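Local coordinates for ABC transporter substrate-binding protein (Bradyrhizobium japonicum, PDB 4I1D), which probably captures small solutes in the periplasm, perhaps polyamines such as putrescine or spermidine, for an ABC importer, and is seen here with D-malate bound, at residues Ile5-Gln10 against Trp57-Pro63; Lys54-Asp58 against Leu236-Leu242; Ser106-Ala110 against Pro121-Phe127; Tyr223-Gln229 against Lys297-Tyr303. Residues are numbered along the deposited sequence.

Contact 1: Ile5-Gln10 against Trp57-Pro63; sequences ITFVSQ and WDVVDTP
Two extended strands, 5-9 and 59-63, run parallel, their axes 4.7 Å apart and 12° from exact alignment. Trp57 comes first: Val8 CG2 sits over one face of its indole, 3.3 Å from the centroid of the five-membered ring, in a CH-pi contact, while Trp57 NE1 bonds to Asp37. Asp58 (chi1 m) reaches back so that OD2 accepts Thr6 N at 2.9 Å; OD1 is held by Asn241. Thr6 O receives two bonds, from Asp58 N and Val59 N, both 3.1 Å. Val59 pairs with Phe7, CA-CA 4.8 Å, and Val59 O accepts Val8 N at 2.8 Å; its CG1 meets Phe7 CD1 (3.8 Å), beta-branched and aromatic bulk suiting a face covered by helix 242-252. Val60 pairs with Val8 at the same CA spacing, their side chains on the opposite face. Next, Asp61 N donates to Val8 O at 2.8 Å, and Asp61, chi1 t, brings OD2 to Ser9 OG at 2.7 Å and also to Tyr14 OH. Pro63, the last residue of the strand, has no amide hydrogen to give. Such parallel neighbours, linked through helical crossovers by way of strand 33-38, are characteristic of an alpha/beta lobe of the periplasmic binding protein fold.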
# COMPACT_ATOMS: atom_id res chain seq x y z
N ILE A 5 -36.98 -4.59 -27.29
CA ILE A 5 -35.63 -5.03 -27.02
C ILE A 5 -34.87 -3.83 -26.45
O ILE A 5 -35.35 -2.70 -26.52
CB ILE A 5 -34.88 -5.48 -28.29
CG1 ILE A 5 -34.83 -4.33 -29.31
CG2 ILE A 5 -35.51 -6.74 -28.88
CD1 ILE A 5 -33.80 -4.54 -30.40
N THR A 6 -33.70 -4.10 -25.89
CA THR A 6 -32.80 -3.03 -25.50
C THR A 6 -31.56 -3.13 -26.38
O THR A 6 -30.88 -4.16 -26.41
CB THR A 6 -32.42 -3.08 -24.02
OG1 THR A 6 -33.58 -2.80 -23.23
CG2 THR A 6 -31.36 -2.04 -23.70
N PHE A 7 -31.30 -2.05 -27.11
CA PHE A 7 -30.19 -1.95 -28.04
C PHE A 7 -29.10 -1.07 -27.43
O PHE A 7 -29.38 0.03 -26.95
CB PHE A 7 -30.69 -1.33 -29.34
CG PHE A 7 -29.60 -1.04 -30.33
CD1 PHE A 7 -29.19 -2.01 -31.24
CD2 PHE A 7 -28.98 0.20 -30.35
CE1 PHE A 7 -28.19 -1.74 -32.15
CE2 PHE A 7 -27.97 0.48 -31.26
CZ PHE A 7 -27.57 -0.49 -32.16
N VAL A 8 -27.85 -1.53 -27.45
CA VAL A 8 -26.77 -0.80 -26.80
C VAL A 8 -25.64 -0.44 -27.77
O VAL A 8 -25.12 -1.31 -28.46
CB VAL A 8 -26.17 -1.64 -25.65
CG1 VAL A 8 -25.07 -0.87 -24.94
CG2 VAL A 8 -27.28 -2.06 -24.68
N SER A 9 -25.26 0.83 -27.81
CA SER A 9 -24.15 1.28 -28.65
C SER A 9 -23.30 2.30 -27.88
O SER A 9 -23.30 2.30 -26.65
CB SER A 9 -24.67 1.86 -29.98
OG SER A 9 -23.60 2.19 -30.86
N GLN A 10 -22.58 3.17 -28.60
CA GLN A 10 -21.58 4.03 -27.96
C GLN A 10 -22.03 5.47 -27.73
O GLN A 10 -21.23 6.31 -27.29
CB GLN A 10 -20.26 4.01 -28.75
CG GLN A 10 -19.28 2.94 -28.32
CD GLN A 10 -19.01 1.91 -29.40
OE1 GLN A 10 -19.94 1.26 -29.90
NE2 GLN A 10 -17.75 1.76 -29.78
N TRP A 57 -29.65 -6.36 -21.30
CA TRP A 57 -29.45 -5.96 -22.70
C TRP A 57 -29.77 -7.10 -23.66
O TRP A 57 -29.55 -8.27 -23.33
CB TRP A 57 -28.00 -5.53 -22.93
CG TRP A 57 -27.58 -4.29 -22.21
CD1 TRP A 57 -28.40 -3.30 -21.73
CD2 TRP A 57 -26.24 -3.91 -21.89
NE1 TRP A 57 -27.64 -2.32 -21.13
CE2 TRP A 57 -26.31 -2.67 -21.20
CE3 TRP A 57 -24.99 -4.49 -22.10
CZ2 TRP A 57 -25.18 -2.00 -20.74
CZ3 TRP A 57 -23.86 -3.83 -21.64
CH2 TRP A 57 -23.97 -2.60 -20.97
N ASP A 58 -30.28 -6.77 -24.85
CA ASP A 58 -30.54 -7.78 -25.88
C ASP A 58 -29.49 -7.73 -26.99
O ASP A 58 -28.79 -8.71 -27.27
CB ASP A 58 -31.92 -7.58 -26.51
CG ASP A 58 -33.06 -7.82 -25.51
OD1 ASP A 58 -33.20 -8.98 -25.05
OD2 ASP A 58 -33.82 -6.88 -25.20
N VAL A 59 -29.38 -6.56 -27.61
CA VAL A 59 -28.54 -6.40 -28.77
C VAL A 59 -27.46 -5.37 -28.48
O VAL A 59 -27.74 -4.28 -27.99
CB VAL A 59 -29.36 -5.97 -30.00
CG1 VAL A 59 -28.45 -5.74 -31.19
CG2 VAL A 59 -30.42 -7.01 -30.32
N VAL A 60 -26.22 -5.74 -28.79
CA VAL A 60 -25.07 -4.88 -28.58
C VAL A 60 -24.33 -4.61 -29.89
O VAL A 60 -24.08 -5.52 -30.67
CB VAL A 60 -24.10 -5.49 -27.56
CG1 VAL A 60 -22.82 -4.68 -27.48
CG2 VAL A 60 -24.77 -5.57 -26.20
N ASP A 61 -24.02 -3.34 -30.11
CA ASP A 61 -23.22 -2.92 -31.25
C ASP A 61 -21.80 -2.68 -30.75
O ASP A 61 -21.57 -1.80 -29.92
CB ASP A 61 -23.79 -1.62 -31.81
CG ASP A 61 -22.83 -0.92 -32.75
OD1 ASP A 61 -22.20 -1.63 -33.56
OD2 ASP A 61 -22.73 0.33 -32.68
N THR A 62 -20.84 -3.46 -31.24
CA THR A 62 -19.48 -3.41 -30.69
C THR A 62 -18.41 -3.74 -31.74
O THR A 62 -18.70 -4.41 -32.73
CB THR A 62 -19.39 -4.40 -29.50
OG1 THR A 62 -18.19 -4.17 -28.75
CG2 THR A 62 -19.42 -5.84 -30.00
N PRO A 63 -17.16 -3.26 -31.53
CA PRO A 63 -16.09 -3.66 -32.45
C PRO A 63 -16.09 -5.16 -32.70
O PRO A 63 -16.19 -5.97 -31.79
CB PRO A 63 -14.82 -3.22 -31.72
CG PRO A 63 -15.27 -1.97 -31.00
CD PRO A 63 -16.68 -2.30 -30.53

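Contact 2: Lys54-Asp58 against Leu236-Leu242; sequences KPIWD and LKGAPNL
Asp58 holds together two irregular connections of the periplasmic binding protein fold, the one entering strand 59-63 and the one leading from strand 219-235 into helix 242-252. Its carboxylate grips Asn241 twice, as acid to amide: OD1 accepts Asn241 N at 2.8 Å and OD2 accepts Asn241 ND2 at 3.1 Å. OD2 also takes Thr6 N, tying in strand 4-9. Leu236 N donates to Asp58 O at 2.9 Å. Pro55 is extended (phi/psi -66/143), whereas Asp58 (-104/-58) departs from strand angles and brings its CA within 4.9 Å of Ala239 CA. Residues Leu236-Ala239 form a type II beta turn closed by Ala239 N to Leu236 O at 3.1 Å; Gly238, at 83/15, takes the position where a CB would crowd the preceding carbonyl. Asn241 sits at the N-cap of helix 242-252, although its side chain makes no capping bond. Around this polar centre, Leu236 (chi1 m, chi2 p) points toward residues 54-58: its CD2 lies 4.0 Å from Pro55 CB and its CD1 4.2 Å from Trp57 CB. Ile56 and Trp57 also pack on Ala188 of a second subunit. The Pro240 ring closes against polar atoms, its CD 3.3 Å from Pro55 O and 3.0 Å from Asp58 OD1.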
# COMPACT_ATOMS: atom_id res chain seq x y z
N LYS A 54 -29.60 -13.62 -16.34
CA LYS A 54 -30.68 -12.66 -16.61
C LYS A 54 -30.14 -11.31 -17.07
O LYS A 54 -30.11 -10.35 -16.31
CB LYS A 54 -31.57 -12.48 -15.37
CG LYS A 54 -32.14 -13.77 -14.80
CD LYS A 54 -32.92 -13.54 -13.51
CE LYS A 54 -33.16 -14.86 -12.77
NZ LYS A 54 -33.76 -14.70 -11.40
N PRO A 55 -29.69 -11.24 -18.33
CA PRO A 55 -29.18 -10.01 -18.94
C PRO A 55 -30.29 -8.97 -19.10
O PRO A 55 -31.42 -9.34 -19.40
CB PRO A 55 -28.75 -10.46 -20.34
CG PRO A 55 -28.70 -11.97 -20.29
CD PRO A 55 -29.68 -12.38 -19.27
N ILE A 56 -29.98 -7.69 -18.90
CA ILE A 56 -30.95 -6.63 -19.23
C ILE A 56 -30.82 -6.16 -20.68
O ILE A 56 -31.77 -5.62 -21.23
CB ILE A 56 -30.84 -5.40 -18.29
CG1 ILE A 56 -29.43 -4.80 -18.34
CG2 ILE A 56 -31.22 -5.76 -16.86
CD1 ILE A 56 -29.24 -3.63 -17.40
N TRP A 57 -29.65 -6.36 -21.30
CA TRP A 57 -29.45 -5.96 -22.70
C TRP A 57 -29.77 -7.10 -23.66
O TRP A 57 -29.55 -8.27 -23.33
CB TRP A 57 -28.00 -5.53 -22.93
CG TRP A 57 -27.58 -4.29 -22.21
CD1 TRP A 57 -28.40 -3.30 -21.73
CD2 TRP A 57 -26.24 -3.91 -21.89
NE1 TRP A 57 -27.64 -2.32 -21.13
CE2 TRP A 57 -26.31 -2.67 -21.20
CE3 TRP A 57 -24.99 -4.49 -22.10
CZ2 TRP A 57 -25.18 -2.00 -20.74
CZ3 TRP A 57 -23.86 -3.83 -21.64
CH2 TRP A 57 -23.97 -2.60 -20.97
N ASP A 58 -30.28 -6.77 -24.85
CA ASP A 58 -30.54 -7.78 -25.88
C ASP A 58 -29.49 -7.73 -26.99
O ASP A 58 -28.79 -8.71 -27.27
CB ASP A 58 -31.92 -7.58 -26.51
CG ASP A 58 -33.06 -7.82 -25.51
OD1 ASP A 58 -33.20 -8.98 -25.05
OD2 ASP A 58 -33.82 -6.88 -25.20
N LEU A 236 -27.04 -10.99 -26.82
CA LEU A 236 -26.53 -11.61 -25.60
C LEU A 236 -27.11 -13.00 -25.42
O LEU A 236 -28.28 -13.24 -25.69
CB LEU A 236 -26.79 -10.75 -24.36
CG LEU A 236 -25.77 -9.63 -24.11
CD1 LEU A 236 -26.01 -8.52 -25.07
CD2 LEU A 236 -25.83 -9.12 -22.69
N LYS A 237 -26.27 -13.93 -24.98
CA LYS A 237 -26.75 -15.25 -24.59
C LYS A 237 -27.73 -15.07 -23.43
O LYS A 237 -27.41 -14.45 -22.42
CB LYS A 237 -25.57 -16.14 -24.18
CG LYS A 237 -25.80 -17.62 -24.39
CD LYS A 237 -25.91 -17.94 -25.87
CE LYS A 237 -26.01 -19.44 -26.11
NZ LYS A 237 -24.78 -20.16 -25.65
N GLY A 238 -28.94 -15.60 -23.57
CA GLY A 238 -29.95 -15.46 -22.53
C GLY A 238 -30.71 -14.14 -22.59
O GLY A 238 -31.39 -13.76 -21.63
N ALA A 239 -30.60 -13.44 -23.72
CA ALA A 239 -31.32 -12.18 -23.90
C ALA A 239 -32.82 -12.36 -23.64
O ALA A 239 -33.43 -13.31 -24.15
CB ALA A 239 -31.08 -11.63 -25.30
N PRO A 240 -33.41 -11.46 -22.85
CA PRO A 240 -34.83 -11.59 -22.48
C PRO A 240 -35.76 -11.49 -23.69
O PRO A 240 -36.87 -11.99 -23.63
CB PRO A 240 -35.05 -10.40 -21.52
CG PRO A 240 -34.04 -9.40 -21.95
CD PRO A 240 -32.82 -10.23 -22.31
N ASN A 241 -35.30 -10.85 -24.77
CA ASN A 241 -36.13 -10.68 -25.95
C ASN A 241 -35.46 -11.22 -27.22
O ASN A 241 -35.51 -10.58 -28.27
CB ASN A 241 -36.50 -9.22 -26.16
CG ASN A 241 -37.27 -8.63 -25.00
OD1 ASN A 241 -38.43 -8.98 -24.77
ND2 ASN A 241 -36.63 -7.73 -24.26
N LEU A 242 -34.84 -12.38 -27.09
CA LEU A 242 -34.18 -13.05 -28.20
C LEU A 242 -34.94 -12.97 -29.53
O LEU A 242 -34.46 -12.36 -30.49
CB LEU A 242 -33.91 -14.51 -27.84
CG LEU A 242 -33.19 -15.31 -28.93
CD1 LEU A 242 -31.80 -14.74 -29.15
CD2 LEU A 242 -33.13 -16.79 -28.56

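Contact 3: Ser106-Ala110 against Pro121-Phe127; sequences SSVLA and PNSWVDF. With SO4 (sulfate ion), chain K.
A single side chain, Leu109, makes nearly all of this contact, reaching from a strand to the start of a short helix and the residues ahead of it. Residues 106-110 are extended, while Pro121-Ser123 are irregular and lead into helix 124-128; the nearest CA atoms, Leu109 and Ser123, are 7.1 Å apart. With chi1 t and chi2 p, Leu109 sends CD2 to Pro121 CB at 3.8 Å and Ser123 O at 3.3 Å, while its CD1 meets the edge of the Phe127 ring (CD1-CD1 3.4 Å). Leu109 CB lies over the Trp124 six-membered ring, 4.2 Å from its centroid, in a CH-pi contact; Trp124 (chi1 m) gives NE1 to Gln225 O. Ser123 is the N-cap: its OG (chi1 p) accepts Asp126 N at 3.2 Å, a hydroxyl serving a first-turn amide that lacks a helical carbonyl partner, and Asp126 OD2 accepts Asn122 N at 2.7 Å. Asn122 ND2 bonds weakly, at 3.0 Å, to O4 of a sulfate ion, probably from the crystallisation liquor. Helix 124-128 is thus seated against the sheet of the lobe containing strands 201-205 and 137-140. The side chains that meet are mainly apolar and no hydrogen bond joins the two segments, so the contact rests on close packing rather than on directed bonds.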
# COMPACT_ATOMS: atom_id res chain seq x y z
N SER A 106 -12.83 4.43 -39.84
CA SER A 106 -11.39 4.39 -40.02
C SER A 106 -10.64 5.16 -38.94
O SER A 106 -11.12 6.19 -38.45
CB SER A 106 -11.00 4.94 -41.39
OG SER A 106 -11.63 4.22 -42.42
N SER A 107 -9.47 4.65 -38.57
CA SER A 107 -8.49 5.44 -37.85
C SER A 107 -7.61 6.06 -38.91
O SER A 107 -7.05 5.35 -39.73
CB SER A 107 -7.65 4.56 -36.92
OG SER A 107 -8.44 4.04 -35.87
N VAL A 108 -7.50 7.38 -38.92
CA VAL A 108 -6.80 8.08 -39.99
C VAL A 108 -5.75 9.07 -39.49
O VAL A 108 -5.78 9.52 -38.34
CB VAL A 108 -7.78 8.82 -40.95
CG1 VAL A 108 -8.64 7.83 -41.72
CG2 VAL A 108 -8.66 9.79 -40.16
N LEU A 109 -4.80 9.39 -40.36
CA LEU A 109 -3.90 10.50 -40.16
C LEU A 109 -4.68 11.81 -40.36
O LEU A 109 -5.08 12.15 -41.47
CB LEU A 109 -2.73 10.41 -41.15
CG LEU A 109 -1.67 11.52 -41.14
CD1 LEU A 109 -1.20 11.80 -39.74
CD2 LEU A 109 -0.47 11.19 -42.06
N ALA A 110 -4.91 12.52 -39.26
CA ALA A 110 -5.55 13.83 -39.29
C ALA A 110 -4.48 14.88 -39.06
O ALA A 110 -3.45 14.61 -38.44
CB ALA A 110 -6.66 13.94 -38.22
N PRO A 121 1.34 15.84 -44.22
CA PRO A 121 1.72 14.43 -44.10
C PRO A 121 0.62 13.57 -44.70
O PRO A 121 -0.55 13.94 -44.62
CB PRO A 121 1.82 14.22 -42.59
CG PRO A 121 1.03 15.33 -41.99
CD PRO A 121 1.23 16.49 -42.91
N ASN A 122 0.99 12.45 -45.31
CA ASN A 122 0.08 11.66 -46.12
C ASN A 122 0.24 10.16 -45.93
O ASN A 122 -0.32 9.35 -46.68
CB ASN A 122 0.28 12.03 -47.60
CG ASN A 122 -0.81 11.46 -48.49
OD1 ASN A 122 -0.54 10.69 -49.42
ND2 ASN A 122 -2.04 11.83 -48.19
N SER A 123 1.01 9.78 -44.92
CA SER A 123 1.26 8.38 -44.60
C SER A 123 1.84 8.30 -43.20
O SER A 123 2.22 9.32 -42.62
CB SER A 123 2.24 7.78 -45.59
OG SER A 123 3.53 8.36 -45.41
N TRP A 124 1.91 7.10 -42.63
CA TRP A 124 2.52 6.97 -41.32
C TRP A 124 4.03 7.23 -41.42
O TRP A 124 4.65 7.71 -40.47
CB TRP A 124 2.15 5.63 -40.66
CG TRP A 124 0.67 5.53 -40.53
CD1 TRP A 124 -0.16 4.67 -41.18
CD2 TRP A 124 -0.17 6.41 -39.78
NE1 TRP A 124 -1.47 4.94 -40.85
CE2 TRP A 124 -1.50 6.00 -39.99
CE3 TRP A 124 0.08 7.49 -38.91
CZ2 TRP A 124 -2.58 6.63 -39.37
CZ3 TRP A 124 -1.00 8.12 -38.31
CH2 TRP A 124 -2.31 7.69 -38.54
N VAL A 125 4.61 6.95 -42.58
CA VAL A 125 6.01 7.29 -42.81
C VAL A 125 6.22 8.79 -42.57
O VAL A 125 7.13 9.19 -41.84
CB VAL A 125 6.44 6.92 -44.23
CG1 VAL A 125 7.95 7.12 -44.42
CG2 VAL A 125 6.05 5.48 -44.53
N ASP A 126 5.36 9.62 -43.16
CA ASP A 126 5.40 11.06 -42.93
C ASP A 126 5.22 11.36 -41.45
O ASP A 126 5.96 12.15 -40.88
CB ASP A 126 4.33 11.77 -43.74
CG ASP A 126 4.55 11.65 -45.24
OD1 ASP A 126 5.69 11.39 -45.67
OD2 ASP A 126 3.57 11.81 -46.00
N PHE A 127 4.24 10.71 -40.83
CA PHE A 127 3.95 10.92 -39.42
C PHE A 127 5.19 10.68 -38.55
O PHE A 127 5.44 11.43 -37.60
CB PHE A 127 2.82 10.00 -38.95
CG PHE A 127 2.31 10.31 -37.57
CD1 PHE A 127 1.21 11.14 -37.39
CD2 PHE A 127 2.91 9.77 -36.45
CE1 PHE A 127 0.73 11.43 -36.12
CE2 PHE A 127 2.43 10.05 -35.17
CZ PHE A 127 1.34 10.88 -35.01
S SO4 K . -5.38 11.64 -50.42
O1 SO4 K . -5.75 12.36 -51.63
O2 SO4 K . -6.59 11.21 -49.70
O3 SO4 K . -4.56 10.47 -50.77
O4 SO4 K . -4.62 12.54 -49.57

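Contact 4: Tyr223-Gln229 against Lys297-Tyr303; sequences YNQGILQ and KQALMSY. With SO4 (sulfate ion), chain H; SO4 (sulfate ion), chain K.
Ile227 lays its CG2 against the CE of selenomethionine Met301, 3.5 Å away, on the face where helix 146-153 packs. On the other face Leu228 CD2 meets Leu300 CD1 at 3.9 Å. The strand holding Ile227-Gln229 runs parallel to 299-300, pairing Ile227 with Ala299 and Leu228 with Leu300, both at CA-CA 4.8 Å. The backbone bonds are Ala299 N to Gly226 O (2.8 Å), Leu228 N to Ala299 O (2.7 Å) and Met301 N to Leu228 O (3.0 Å). Tyr223-Gly226 form a type II turn closed by Gly226 N to Tyr223 O at 2.8 Å, and Gln225 N donates to Lys297 O at 2.8 Å. Residues 299-300 thereby join, as a short edge strand, the sheet of this periplasmic binding protein fold, beside the part of 219-235 that follows its corner at Asn224-Gln225. Gln298 (chi1 m, chi2 t) packs against the turn, its CG 3.2 Å from Tyr223 O; its OE1 bonds to Ser106 OG and its NE2 to Asn294 O. A CB on Gly226 would stand 3.1 Å from Gln298 OE1, tight enough to suit glycine. Tyr303 OH bonds to Ser230 N, and the N-cap Ser302 OG bonds at 3.0 Å to O4 of the sulfate of chain H, probably from the crystallisation liquor.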
# COMPACT_ATOMS: atom_id res chain seq x y z
N TYR A 223 -7.42 9.20 -46.22
CA TYR A 223 -7.69 7.78 -46.03
C TYR A 223 -6.44 6.96 -46.35
O TYR A 223 -6.35 5.78 -46.02
CB TYR A 223 -8.89 7.31 -46.86
CG TYR A 223 -10.24 7.61 -46.23
CD1 TYR A 223 -10.63 7.00 -45.03
CD2 TYR A 223 -11.14 8.48 -46.84
CE1 TYR A 223 -11.86 7.26 -44.45
CE2 TYR A 223 -12.39 8.74 -46.28
CZ TYR A 223 -12.74 8.14 -45.09
OH TYR A 223 -13.97 8.40 -44.54
N ASN A 224 -5.46 7.60 -46.98
CA ASN A 224 -4.24 6.86 -47.32
C ASN A 224 -3.60 6.23 -46.09
O ASN A 224 -3.30 6.92 -45.11
CB ASN A 224 -3.23 7.74 -48.05
CG ASN A 224 -2.12 6.93 -48.69
OD1 ASN A 224 -2.38 5.90 -49.32
ND2 ASN A 224 -0.88 7.37 -48.52
N GLN A 225 -3.42 4.91 -46.13
CA GLN A 225 -2.84 4.16 -45.02
C GLN A 225 -3.71 4.22 -43.77
O GLN A 225 -3.23 3.95 -42.66
CB GLN A 225 -1.42 4.63 -44.69
CG GLN A 225 -0.41 4.38 -45.81
CD GLN A 225 1.01 4.19 -45.30
OE1 GLN A 225 1.41 4.81 -44.31
NE2 GLN A 225 1.77 3.32 -45.96
N GLY A 226 -4.98 4.56 -43.94
CA GLY A 226 -5.92 4.51 -42.83
C GLY A 226 -6.11 3.07 -42.41
O GLY A 226 -5.84 2.15 -43.19
N ILE A 227 -6.54 2.86 -41.17
CA ILE A 227 -6.90 1.52 -40.71
C ILE A 227 -8.43 1.36 -40.74
O ILE A 227 -9.15 2.00 -39.97
CB ILE A 227 -6.34 1.23 -39.31
CG1 ILE A 227 -4.82 1.34 -39.29
CG2 ILE A 227 -6.77 -0.16 -38.86
CD1 ILE A 227 -4.32 2.76 -39.21
N LEU A 228 -8.90 0.51 -41.65
CA LEU A 228 -10.34 0.33 -41.87
C LEU A 228 -10.90 -0.71 -40.89
O LEU A 228 -10.44 -1.85 -40.85
CB LEU A 228 -10.61 -0.10 -43.31
CG LEU A 228 -12.08 -0.32 -43.66
CD1 LEU A 228 -12.94 0.90 -43.28
CD2 LEU A 228 -12.19 -0.64 -45.13
N GLN A 229 -11.88 -0.29 -40.11
CA GLN A 229 -12.42 -1.12 -39.04
C GLN A 229 -13.94 -1.15 -39.09
O GLN A 229 -14.54 -0.46 -39.91
CB GLN A 229 -11.96 -0.57 -37.70
CG GLN A 229 -10.44 -0.55 -37.55
CD GLN A 229 -9.98 0.47 -36.52
OE1 GLN A 229 -9.39 1.51 -36.86
NE2 GLN A 229 -10.25 0.18 -35.26
N LYS A 297 -6.97 2.16 -50.32
CA LYS A 297 -5.80 2.87 -49.77
C LYS A 297 -5.50 2.43 -48.34
O LYS A 297 -4.54 2.89 -47.75
CB LYS A 297 -6.05 4.38 -49.72
CG LYS A 297 -6.29 5.08 -51.05
CD LYS A 297 -6.84 6.48 -50.80
CE LYS A 297 -7.12 7.23 -52.09
NZ LYS A 297 -6.26 8.43 -52.21
N GLN A 298 -6.34 1.58 -47.76
CA GLN A 298 -6.29 1.34 -46.32
C GLN A 298 -5.88 -0.06 -45.91
O GLN A 298 -5.96 -1.01 -46.69
CB GLN A 298 -7.65 1.63 -45.69
CG GLN A 298 -8.01 3.10 -45.63
CD GLN A 298 -9.40 3.32 -45.07
OE1 GLN A 298 -9.61 3.27 -43.86
NE2 GLN A 298 -10.36 3.55 -45.96
N ALA A 299 -5.45 -0.19 -44.65
CA ALA A 299 -5.26 -1.49 -44.05
C ALA A 299 -6.60 -1.98 -43.50
O ALA A 299 -7.27 -1.29 -42.72
CB ALA A 299 -4.24 -1.41 -42.94
N LEU A 300 -7.01 -3.16 -43.94
CA LEU A 300 -8.22 -3.74 -43.42
C LEU A 300 -7.89 -4.50 -42.14
O LEU A 300 -7.20 -5.52 -42.17
CB LEU A 300 -8.82 -4.69 -44.46
CG LEU A 300 -10.17 -5.30 -44.09
CD1 LEU A 300 -11.24 -4.20 -43.84
CD2 LEU A 300 -10.61 -6.25 -45.18
N MSE A 301 -8.35 -3.99 -41.01
CA MSE A 301 -8.06 -4.65 -39.73
C MSE A 301 -8.49 -6.11 -39.72
O MSE A 301 -9.61 -6.44 -40.10
CB MSE A 301 -8.71 -3.91 -38.56
CG MSE A 301 -8.55 -4.67 -37.24
SE MSE A 301 -8.73 -3.51 -35.68
CE MSE A 301 -7.31 -2.26 -36.14
N SER A 302 -7.58 -6.99 -39.30
CA SER A 302 -7.88 -8.41 -39.11
C SER A 302 -8.33 -8.69 -37.67
O SER A 302 -7.51 -8.78 -36.75
CB SER A 302 -6.65 -9.27 -39.44
OG SER A 302 -6.90 -10.64 -39.18
N TYR A 303 -9.64 -8.81 -37.48
CA TYR A 303 -10.21 -9.18 -36.20
C TYR A 303 -9.87 -10.61 -35.79
O TYR A 303 -9.79 -10.92 -34.61
CB TYR A 303 -11.72 -8.92 -36.18
CG TYR A 303 -11.97 -7.45 -36.29
CD1 TYR A 303 -11.61 -6.60 -35.24
CD2 TYR A 303 -12.48 -6.88 -37.45
CE1 TYR A 303 -11.80 -5.23 -35.33
CE2 TYR A 303 -12.67 -5.52 -37.55
CZ TYR A 303 -12.34 -4.70 -36.49
OH TYR A 303 -12.53 -3.33 -36.59
S SO4 H . -10.80 -10.94 -40.15
O1 SO4 H . -11.20 -9.57 -40.49
O2 SO4 H . -12.00 -11.71 -39.81
O3 SO4 H . -10.09 -11.55 -41.27
O4 SO4 H . -9.89 -10.91 -39.01
S SO4 K . -5.38 11.64 -50.42
O1 SO4 K . -5.75 12.36 -51.63
O2 SO4 K . -6.59 11.21 -49.70
O3 SO4 K . -4.56 10.47 -50.77
O4 SO4 K . -4.62 12.54 -49.57

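How the contacts relate
From the N terminus, contact 1 closes first, bringing strand 59-63 back to strand 4-9 across a mostly helical excursion. Contact 2 opens on the loop where contact 1 ends, sharing Trp57 and Asp58 with it, and closes only at 236-242. Contact 3, a short loop at 106-127, is nested within that span. Contact 4 starts there too, at 223-229, but closes beyond it at 297-303, so contacts 2 and 4 cross. Contacts 1 and 2 lie together on one side of the chain's centre and contacts 3 and 4 on the other, the latter pair touching through Ser106-Gln298 and Trp124-Gln225. Strand 219-235 bridges the two groups, lying beside both 59-63 and 100-112.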